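Local coordinates for N utilization substance protein B homolog (Thermotoga maritima, PDB 1TZV), which probably takes part in transcription antitermination of ribosomal RNA genes by binding the boxA antiterminator sequence of their operons, at residues Phe17-Arg22 with Glu28-Glu33; Ser66-Lys71 with Ala131-Pro136; Asn83-Ala88 with Asn124-Arg129. All coordinates share one frame; numbering follows the deposited sequence.

Interaction 1 (Phe17-Arg22 with Glu28-Glu33); sequences FQHEFR and EQILEE
Arg22 grips Glu33 end-on, NH1 holding OE2 at 2.9 Å while NH2 holds OE1 at 3.0 Å, in a two-pronged salt bridge. The fit is not flat: guanidinium and carboxylate planes lie 31° apart, and although both oxygens sit near the guanidinium plane, NH1 meets OE2 from above the carboxylate. Arg22 NH1 is shared with Glu25, which lies in the connection between the segments, so two carboxylates hold this cation.

Extending the polar network, water 1 donates to Glu33 OE1 at 2.6 Å and to the backbone Ile30 O at 2.8 Å, and accepts a weak bond from Gln18 NE2. Beneath the charges, Ile30 does the packing. Its CG1 lies over the centre of one guanidinium face, 3.9 Å from Arg22 CZ, while a bend at chi3 (60°) helps lay the guanidinium over Ile30, the side chains running past each other in opposite directions. Ile30 CG2 reaches Gln18 NE2 at 3.5 Å, and Ile30 CD1 touches His19 CA at 3.6 Å and also the imidazole edge.

This surface contact folds helix 27-34 back against the end of helix 5-19; Leu31 turns the other way, onto helix 41-56, and Phe17 packs on helix 79-94.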
loop_
_atom_site.group_PDB
_atom_site.type_symbol
_atom_site.label_atom_id
_atom_site.label_comp_id
_atom_site.label_asym_id
_atom_site.label_seq_id
_atom_site.Cartn_x
_atom_site.Cartn_y
_atom_site.Cartn_z
ATOM N N PHE A 17 6.472 -5.464 3.835
ATOM C CA PHE A 17 6.386 -6.840 4.341
ATOM C C PHE A 17 7.690 -7.223 5.058
ATOM O O PHE A 17 7.674 -7.715 6.202
ATOM C CB PHE A 17 6.104 -7.754 3.138
ATOM C CG PHE A 17 6.035 -9.237 3.459
ATOM C CD1 PHE A 17 7.201 -10.002 3.580
ATOM C CD2 PHE A 17 4.804 -9.874 3.551
ATOM C CE1 PHE A 17 7.135 -11.398 3.786
ATOM C CE2 PHE A 17 4.720 -11.265 3.753
ATOM C CZ PHE A 17 5.892 -12.027 3.872
ATOM N N GLN A 18 8.820 -6.998 4.405
ATOM C CA GLN A 18 10.091 -7.352 5.030
ATOM C C GLN A 18 10.394 -6.566 6.297
ATOM O O GLN A 18 10.995 -7.099 7.245
ATOM C CB GLN A 18 11.229 -7.191 4.019
ATOM C CG GLN A 18 11.136 -8.202 2.886
ATOM C CD GLN A 18 12.392 -8.274 2.057
ATOM O OE1 GLN A 18 12.930 -9.358 1.823
ATOM N NE2 GLN A 18 12.872 -7.124 1.603
ATOM N N HIS A 19 9.961 -5.310 6.364
ATOM C CA HIS A 19 10.235 -4.519 7.534
ATOM C C HIS A 19 9.580 -5.092 8.787
ATOM O O HIS A 19 10.074 -4.872 9.905
ATOM C CB HIS A 19 9.793 -3.060 7.338
ATOM C CG HIS A 19 10.185 -2.167 8.474
ATOM N ND1 HIS A 19 9.330 -1.852 9.506
ATOM C CD2 HIS A 19 11.364 -1.558 8.758
ATOM C CE1 HIS A 19 9.961 -1.076 10.376
ATOM N NE2 HIS A 19 11.191 -0.884 9.943
ATOM N N GLU A 20 8.480 -5.822 8.624
ATOM C CA GLU A 20 7.799 -6.408 9.791
ATOM C C GLU A 20 8.691 -7.383 10.573
ATOM O O GLU A 20 8.444 -7.640 11.761
ATOM C CB GLU A 20 6.515 -7.129 9.353
ATOM C CG GLU A 20 5.443 -6.185 8.765
ATOM C CD GLU A 20 4.423 -5.730 9.797
ATOM O OE1 GLU A 20 3.609 -4.826 9.495
ATOM O OE2 GLU A 20 4.421 -6.292 10.912
ATOM N N PHE A 21 9.728 -7.894 9.917
ATOM C CA PHE A 21 10.652 -8.844 10.543
ATOM C C PHE A 21 12.037 -8.248 10.692
ATOM O O PHE A 21 12.973 -8.922 11.136
ATOM C CB PHE A 21 10.694 -10.101 9.683
ATOM C CG PHE A 21 9.335 -10.644 9.384
ATOM C CD1 PHE A 21 8.745 -10.436 8.142
ATOM C CD2 PHE A 21 8.597 -11.262 10.387
ATOM C CE1 PHE A 21 7.426 -10.837 7.909
ATOM C CE2 PHE A 21 7.289 -11.663 10.170
ATOM C CZ PHE A 21 6.697 -11.452 8.931
ATOM N N ARG A 22 12.174 -6.980 10.333
ATOM C CA ARG A 22 13.445 -6.266 10.396
ATOM C C ARG A 22 13.150 -4.873 10.910
ATOM O O ARG A 22 13.545 -3.875 10.303
ATOM C CB ARG A 22 14.039 -6.213 8.988
ATOM C CG ARG A 22 14.375 -7.588 8.435
ATOM C CD ARG A 22 14.742 -7.536 6.959
ATOM N NE ARG A 22 15.898 -6.685 6.692
ATOM C CZ ARG A 22 16.364 -6.430 5.473
ATOM N NH1 ARG A 22 17.426 -5.647 5.319
ATOM N NH2 ARG A 22 15.768 -6.951 4.413
ATOM N N GLU A 28 13.546 2.547 4.199
ATOM C CA GLU A 28 14.164 3.019 2.965
ATOM C C GLU A 28 15.319 2.124 2.529
ATOM O O GLU A 28 15.481 1.861 1.342
ATOM C CB GLU A 28 14.670 4.448 3.126
ATOM C CG GLU A 28 13.566 5.448 3.348
ATOM C CD GLU A 28 14.084 6.873 3.300
ATOM O OE1 GLU A 28 13.861 7.620 4.273
ATOM O OE2 GLU A 28 14.724 7.241 2.286
ATOM N N GLN A 29 16.127 1.652 3.481
ATOM C CA GLN A 29 17.246 0.775 3.151
ATOM C C GLN A 29 16.753 -0.567 2.646
ATOM O O GLN A 29 17.319 -1.151 1.722
ATOM C CB GLN A 29 18.151 0.565 4.371
ATOM C CG GLN A 29 19.227 1.628 4.506
ATOM C CD GLN A 29 20.133 1.686 3.284
ATOM O OE1 GLN A 29 20.849 0.730 2.979
ATOM N NE2 GLN A 29 20.099 2.810 2.575
ATOM N N ILE A 30 15.684 -1.066 3.256
ATOM C CA ILE A 30 15.116 -2.328 2.812
ATOM C C ILE A 30 14.654 -2.193 1.355
ATOM O O ILE A 30 14.890 -3.081 0.553
ATOM C CB ILE A 30 13.942 -2.750 3.705
ATOM C CG1 ILE A 30 14.483 -3.087 5.103
ATOM C CG2 ILE A 30 13.230 -3.944 3.096
ATOM C CD1 ILE A 30 13.410 -3.415 6.123
ATOM N N LEU A 31 14.010 -1.075 1.014
ATOM C CA LEU A 31 13.571 -0.888 -0.373
ATOM C C LEU A 31 14.771 -0.896 -1.321
ATOM O O LEU A 31 14.701 -1.464 -2.410
ATOM C CB LEU A 31 12.789 0.422 -0.547
ATOM C CG LEU A 31 12.396 0.724 -2.002
ATOM C CD1 LEU A 31 11.398 -0.318 -2.504
ATOM C CD2 LEU A 31 11.806 2.111 -2.124
ATOM N N GLU A 32 15.877 -0.270 -0.915
ATOM C CA GLU A 32 17.063 -0.253 -1.781
ATOM C C GLU A 32 17.627 -1.645 -2.088
ATOM O O GLU A 32 18.255 -1.845 -3.133
ATOM C CB GLU A 32 18.161 0.637 -1.186
ATOM C CG GLU A 32 17.809 2.128 -1.183
ATOM C CD GLU A 32 17.373 2.649 -2.544
ATOM O OE1 GLU A 32 18.084 2.433 -3.550
ATOM O OE2 GLU A 32 16.310 3.290 -2.617
ATOM N N GLU A 33 17.418 -2.612 -1.199
ATOM C CA GLU A 33 17.898 -3.976 -1.446
ATOM C C GLU A 33 17.027 -4.631 -2.521
ATOM O O GLU A 33 17.496 -5.444 -3.322
ATOM C CB GLU A 33 17.818 -4.836 -0.184
ATOM C CG GLU A 33 18.639 -4.352 1.004
ATOM C CD GLU A 33 18.515 -5.288 2.196
ATOM O OE1 GLU A 33 17.594 -6.133 2.195
ATOM O OE2 GLU A 33 19.330 -5.172 3.134
HETATM O O HOH W 1 15.177 -5.751 1.379
#

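Interaction 2 (Ser66-Lys71 with Ala131-Pro136); sequences SRYLEK and AKEHAP
Tyr68 reaches from a loop to Glu133 and His134 near the end of helix 117-134, and following it outward shows how two side chains together can bridge backbones whose closest CA atoms, those of Tyr68 and Glu133, are 10.9 Å apart. The start is a type I turn from Ser66 to Leu69, closed by Leu69 N to Ser66 O, with Tyr68 at its third position. CB points toward the helix and lies near Ile126, about two turns before Glu133. CG stands anti to the carbonyl carbon (chi1 -61°), which sends the ring along the helix toward its C-terminal end. Farther out, Tyr68 CE2 and CZ each come within 3.5 Å of Glu133 OE1, which stands at the ring edge, near its plane. At the tip, Tyr68 OH donates a hydrogen bond to that same Glu133 OE1 at 2.7 Å, though the place of this hydroxyl is less sure because the model sets it too close to His134.

Glu133 meets it with a chain extended beyond CG, its carboxylate turned 57° from the ring. The hydroxyl also faces the edge of the His134 imidazole. His134 ND1 gives a weak bond to Ile130 O within its own helix. In the conformer given, Arg67 NH1 comes no nearer than 4.4 Å to His134 NE2; its salt bridge is with Asp63.

The contact lies at the surface and joins the loop after helix 58-66 to the last long helix. Tyr68 also packs on Ile130, and its carbonyl receives a weak bond from Arg129, while His134 touches Leu93 of helix 79-94 and Ala131 is set against helix 100-114.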
loop_
_atom_site.group_PDB
_atom_site.type_symbol
_atom_site.label_atom_id
_atom_site.label_comp_id
_atom_site.label_asym_id
_atom_site.label_seq_id
_atom_site.Cartn_x
_atom_site.Cartn_y
_atom_site.Cartn_z
ATOM N N SER A 66 -7.779 2.329 11.099
ATOM C CA SER A 66 -8.388 1.818 12.317
ATOM C C SER A 66 -9.829 2.300 12.529
ATOM O O SER A 66 -10.598 1.645 13.234
ATOM C CB SER A 66 -7.509 2.165 13.523
ATOM O OG SER A 66 -6.260 1.468 13.460
ATOM N N ARG A 67 -10.193 3.429 11.926
ATOM C CA ARG A 67 -11.557 3.938 12.067
ATOM C C ARG A 67 -12.560 3.068 11.310
ATOM O O ARG A 67 -13.773 3.275 11.408
ATOM C CB ARG A 67 -11.646 5.375 11.557
ATOM C CG ARG A 67 -10.890 6.376 12.404
ATOM C CD ARG A 67 -11.004 7.758 11.797
ATOM N NE ARG A 67 -9.744 8.486 11.865
ATOM C CZ ARG A 67 -9.519 9.635 11.243
ATOM N NH1 ARG A 67 -10.474 10.188 10.506
ATOM N NH2 ARG A 67 -8.338 10.225 11.346
ATOM N N TYR A 68 -12.056 2.099 10.552
ATOM C CA TYR A 68 -12.917 1.206 9.798
ATOM C C TYR A 68 -12.800 -0.238 10.265
ATOM O O TYR A 68 -13.399 -1.127 9.666
ATOM C CB TYR A 68 -12.590 1.310 8.303
ATOM C CG TYR A 68 -12.801 2.705 7.766
ATOM C CD1 TYR A 68 -11.818 3.682 7.902
ATOM C CD2 TYR A 68 -14.015 3.071 7.179
ATOM C CE1 TYR A 68 -12.035 4.991 7.475
ATOM C CE2 TYR A 68 -14.248 4.379 6.749
ATOM C CZ TYR A 68 -13.250 5.331 6.904
ATOM O OH TYR A 68 -13.464 6.631 6.498
ATOM N N LEU A 69 -12.041 -0.467 11.332
ATOM C CA LEU A 69 -11.838 -1.816 11.869
ATOM C C LEU A 69 -12.550 -1.924 13.211
ATOM O O LEU A 69 -12.614 -0.943 13.953
ATOM C CB LEU A 69 -10.340 -2.088 12.067
ATOM C CG LEU A 69 -9.466 -1.990 10.809
ATOM C CD1 LEU A 69 -7.995 -2.185 11.178
ATOM C CD2 LEU A 69 -9.904 -3.046 9.800
ATOM N N GLU A 70 -13.098 -3.103 13.497
ATOM C CA GLU A 70 -13.769 -3.359 14.771
ATOM C C GLU A 70 -13.411 -4.756 15.283
ATOM O O GLU A 70 -12.730 -4.883 16.295
ATOM C CB GLU A 70 -15.291 -3.250 14.645
ATOM C CG GLU A 70 -16.014 -3.384 15.986
ATOM C CD GLU A 70 -17.517 -3.454 15.829
ATOM O OE1 GLU A 70 -18.059 -2.611 15.098
ATOM O OE2 GLU A 70 -18.153 -4.348 16.433
ATOM N N LYS A 71 -13.868 -5.790 14.583
ATOM C CA LYS A 71 -13.583 -7.165 14.988
ATOM C C LYS A 71 -12.075 -7.377 15.030
ATOM O O LYS A 71 -11.544 -7.978 15.966
ATOM C CB LYS A 71 -14.212 -8.153 14.002
ATOM C CG LYS A 71 -13.915 -9.617 14.318
ATOM C CD LYS A 71 -14.492 -10.543 13.257
ATOM C CE LYS A 71 -14.229 -12.003 13.593
ATOM N NZ LYS A 71 -14.815 -12.916 12.572
ATOM N N ALA A 131 -12.289 4.998 0.741
ATOM C CA ALA A 131 -12.337 5.796 -0.484
ATOM C C ALA A 131 -13.588 6.656 -0.590
ATOM O O ALA A 131 -13.514 7.828 -0.993
ATOM C CB ALA A 131 -12.233 4.886 -1.706
ATOM N N LYS A 132 -14.731 6.111 -0.202
ATOM C CA LYS A 132 -15.953 6.891 -0.353
ATOM C C LYS A 132 -16.013 8.058 0.614
ATOM O O LYS A 132 -16.784 9.010 0.399
ATOM C CB LYS A 132 -17.186 6.002 -0.222
ATOM C CG LYS A 132 -17.486 5.504 1.158
ATOM C CD LYS A 132 -18.744 4.641 1.123
ATOM C CE LYS A 132 -18.673 3.597 0.017
ATOM N N GLU A 133 -15.189 8.031 1.660
ATOM C CA GLU A 133 -15.192 9.120 2.628
ATOM C C GLU A 133 -13.926 9.966 2.580
ATOM O O GLU A 133 -13.909 11.069 3.135
ATOM C CB GLU A 133 -15.384 8.571 4.049
ATOM C CG GLU A 133 -16.694 7.825 4.205
ATOM C CD GLU A 133 -16.953 7.361 5.621
ATOM O OE1 GLU A 133 -16.015 7.363 6.441
ATOM O OE2 GLU A 133 -18.107 6.978 5.909
ATOM N N HIS A 134 -12.899 9.488 1.881
ATOM C CA HIS A 134 -11.618 10.186 1.841
ATOM C C HIS A 134 -10.921 10.378 0.531
ATOM O O HIS A 134 -9.845 10.980 0.490
ATOM C CB HIS A 134 -10.661 9.510 2.819
ATOM C CG HIS A 134 -11.103 9.646 4.233
ATOM N ND1 HIS A 134 -11.864 8.693 4.877
ATOM C CD2 HIS A 134 -10.972 10.674 5.105
ATOM C CE1 HIS A 134 -12.183 9.131 6.084
ATOM N NE2 HIS A 134 -11.656 10.329 6.245
ATOM N N ALA A 135 -11.495 9.880 -0.552
ATOM C CA ALA A 135 -10.870 10.089 -1.838
ATOM C C ALA A 135 -10.802 11.594 -2.086
ATOM O O ALA A 135 -11.798 12.321 -1.908
ATOM C CB ALA A 135 -11.681 9.418 -2.926
ATOM N N PRO A 136 -9.631 12.092 -2.484
ATOM C CA PRO A 136 -9.526 13.532 -2.738
ATOM C C PRO A 136 -10.375 13.913 -3.946
ATOM O O PRO A 136 -10.558 13.121 -4.890
ATOM C CB PRO A 136 -8.022 13.742 -2.958
ATOM C CG PRO A 136 -7.552 12.388 -3.454
ATOM C CD PRO A 136 -8.328 11.418 -2.626
#

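Interaction 3 (Asn83-Ala88 with Asn124-Arg129); sequences NVLRLA and NGILDR
Leu127 projects between Leu85 and Ala88, residues three apart on the facing helix. Both its methyls meet Ala88, Leu127 CD1 coming to 3.6 Å from Ala88 CB with CD2 almost as near, and Leu127 CD2 also lies 3.8 Å from Leu85 CD2. The two leucines approach at a slant, each with CG anti to its carbonyl carbon (chi1 -66° for Leu127). Leu85 does not point straight across from its backbone; its methyls close the distance. Leu85 CD1 touches Ile126 CD1 at 3.7 Å, the side chains crossing at nearly a right angle, and Leu85 CD2 lies 3.9 Å from Ile126 CG2. Leu85 thus forks over two consecutive residues of the other helix. An alanine in place of Leu127 would probably open a gap between the helices, depriving Ala88 CB of the two methyls that touch it and leaving Leu85 CD2 less firmly enclosed.

The helical segments run nearly parallel, crossing at -24° with axes 10.8 Å apart, and the branched side chains of Leu85, Ile126 and Leu127 fill the interface. With Leu127 also on Ala107 of helix 100-114, and no hydrogen bonds across, this is the buried apolar interior characteristic of a helical bundle, here within the all-helical NusB fold.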
loop_
_atom_site.group_PDB
_atom_site.type_symbol
_atom_site.label_atom_id
_atom_site.label_comp_id
_atom_site.label_asym_id
_atom_site.label_seq_id
_atom_site.Cartn_x
_atom_site.Cartn_y
_atom_site.Cartn_z
ATOM N N ASN A 83 -0.314 -4.227 5.645
ATOM C CA ASN A 83 0.500 -3.420 4.750
ATOM C C ASN A 83 -0.156 -3.117 3.407
ATOM O O ASN A 83 0.115 -2.058 2.820
ATOM C CB ASN A 83 1.889 -4.038 4.667
ATOM C CG ASN A 83 2.621 -3.905 5.985
ATOM O OD1 ASN A 83 2.820 -4.895 6.732
ATOM N ND2 ASN A 83 2.951 -2.704 6.333
ATOM N N VAL A 84 -1.031 -3.990 2.932
ATOM C CA VAL A 84 -1.775 -3.669 1.716
ATOM C C VAL A 84 -2.680 -2.469 2.072
ATOM O O VAL A 84 -2.802 -1.527 1.273
ATOM C CB VAL A 84 -2.655 -4.850 1.248
ATOM C CG1 VAL A 84 -3.715 -4.365 0.217
ATOM C CG2 VAL A 84 -1.772 -5.902 0.609
ATOM N N LEU A 85 -3.310 -2.467 3.237
ATOM C CA LEU A 85 -4.168 -1.344 3.607
ATOM C C LEU A 85 -3.362 -0.060 3.746
ATOM O O LEU A 85 -3.794 1.011 3.298
ATOM C CB LEU A 85 -4.948 -1.659 4.890
ATOM C CG LEU A 85 -6.047 -2.716 4.705
ATOM C CD1 LEU A 85 -6.640 -3.073 6.076
ATOM C CD2 LEU A 85 -7.159 -2.206 3.772
ATOM N N ARG A 86 -2.177 -0.125 4.340
ATOM C CA ARG A 86 -1.333 1.067 4.472
ATOM C C ARG A 86 -0.944 1.613 3.096
ATOM O O ARG A 86 -1.056 2.821 2.829
ATOM C CB ARG A 86 -0.044 0.754 5.245
ATOM C CG ARG A 86 -0.240 0.576 6.721
ATOM C CD ARG A 86 0.981 -0.083 7.312
ATOM N NE ARG A 86 1.015 0.115 8.761
ATOM C CZ ARG A 86 1.834 -0.540 9.582
ATOM N NH1 ARG A 86 1.824 -0.263 10.879
ATOM N NH2 ARG A 86 2.616 -1.504 9.108
ATOM N N LEU A 87 -0.484 0.729 2.224
ATOM C CA LEU A 87 -0.054 1.100 0.878
ATOM C C LEU A 87 -1.188 1.720 0.058
ATOM O O LEU A 87 -1.027 2.778 -0.580
ATOM C CB LEU A 87 0.512 -0.144 0.172
ATOM C CG LEU A 87 0.902 -0.067 -1.309
ATOM C CD1 LEU A 87 1.721 1.178 -1.595
ATOM C CD2 LEU A 87 1.695 -1.317 -1.669
ATOM N N ALA A 88 -2.340 1.066 0.063
ATOM C CA ALA A 88 -3.500 1.559 -0.676
ATOM C C ALA A 88 -4.023 2.877 -0.111
ATOM O O ALA A 88 -4.448 3.747 -0.892
ATOM C CB ALA A 88 -4.631 0.507 -0.668
ATOM N N ASN A 124 -11.161 -5.269 0.195
ATOM C CA ASN A 124 -12.048 -4.548 -0.723
ATOM C C ASN A 124 -13.059 -3.746 0.104
ATOM O O ASN A 124 -13.309 -2.561 -0.166
ATOM C CB ASN A 124 -12.779 -5.563 -1.613
ATOM C CG ASN A 124 -13.530 -4.925 -2.787
ATOM O OD1 ASN A 124 -14.109 -5.637 -3.611
ATOM N ND2 ASN A 124 -13.523 -3.602 -2.875
ATOM N N GLY A 125 -13.626 -4.379 1.120
ATOM C CA GLY A 125 -14.628 -3.713 1.940
ATOM C C GLY A 125 -14.087 -2.510 2.688
ATOM O O GLY A 125 -14.717 -1.427 2.713
ATOM N N ILE A 126 -12.925 -2.670 3.312
ATOM C CA ILE A 126 -12.333 -1.566 4.048
ATOM C C ILE A 126 -11.957 -0.418 3.115
ATOM O O ILE A 126 -12.263 0.748 3.387
ATOM C CB ILE A 126 -11.071 -2.009 4.804
ATOM C CG1 ILE A 126 -11.439 -3.084 5.822
ATOM C CG2 ILE A 126 -10.416 -0.823 5.491
ATOM C CD1 ILE A 126 -10.272 -3.534 6.615
ATOM N N LEU A 127 -11.293 -0.737 2.017
ATOM C CA LEU A 127 -10.891 0.311 1.086
ATOM C C LEU A 127 -12.064 1.034 0.422
ATOM O O LEU A 127 -11.973 2.247 0.195
ATOM C CB LEU A 127 -9.934 -0.231 0.035
ATOM C CG LEU A 127 -8.567 -0.682 0.588
ATOM C CD1 LEU A 127 -7.758 -1.270 -0.538
ATOM C CD2 LEU A 127 -7.808 0.483 1.225
ATOM N N ASP A 128 -13.151 0.330 0.107
ATOM C CA ASP A 128 -14.309 1.002 -0.497
ATOM C C ASP A 128 -14.816 2.045 0.485
ATOM O O ASP A 128 -15.178 3.164 0.089
ATOM C CB ASP A 128 -15.451 0.016 -0.787
ATOM C CG ASP A 128 -15.266 -0.747 -2.079
ATOM O OD1 ASP A 128 -16.086 -1.664 -2.315
ATOM O OD2 ASP A 128 -14.336 -0.461 -2.862
ATOM N N ARG A 129 -14.852 1.698 1.768
ATOM C CA ARG A 129 -15.323 2.611 2.799
ATOM C C ARG A 129 -14.373 3.796 2.978
ATOM O O ARG A 129 -14.805 4.948 3.089
ATOM C CB ARG A 129 -15.537 1.846 4.117
ATOM C CG ARG A 129 -16.749 0.899 4.077
ATOM C CD ARG A 129 -16.699 -0.186 5.167
ATOM N NE ARG A 129 -16.771 0.370 6.514
ATOM C CZ ARG A 129 -16.242 -0.185 7.604
ATOM N NH1 ARG A 129 -16.374 0.416 8.777
ATOM N NH2 ARG A 129 -15.557 -1.323 7.529
#

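Overall arrangement
From the N terminus, interaction 1 closes first: with five residues between its segments, the chain turns back so that helix 27-34 meets the end of helix 5-19. The chain then passes through helices 41-56 and 58-66 before interaction 2 opens at 66-71, to be closed only at 131-136. Interaction 3 is nested inside that long loop, joining helix 79-94 to helix 117-134. Interactions 2 and 3 share the latter helix and touch, Leu69 packing on Ile126, with centres about 8 Å apart. Interaction 1 lies on the other side of the chain's centre, its centre about 21 Å from that of interaction 3, yet a long, weak ion pair between Glu20 and Arg86 links them.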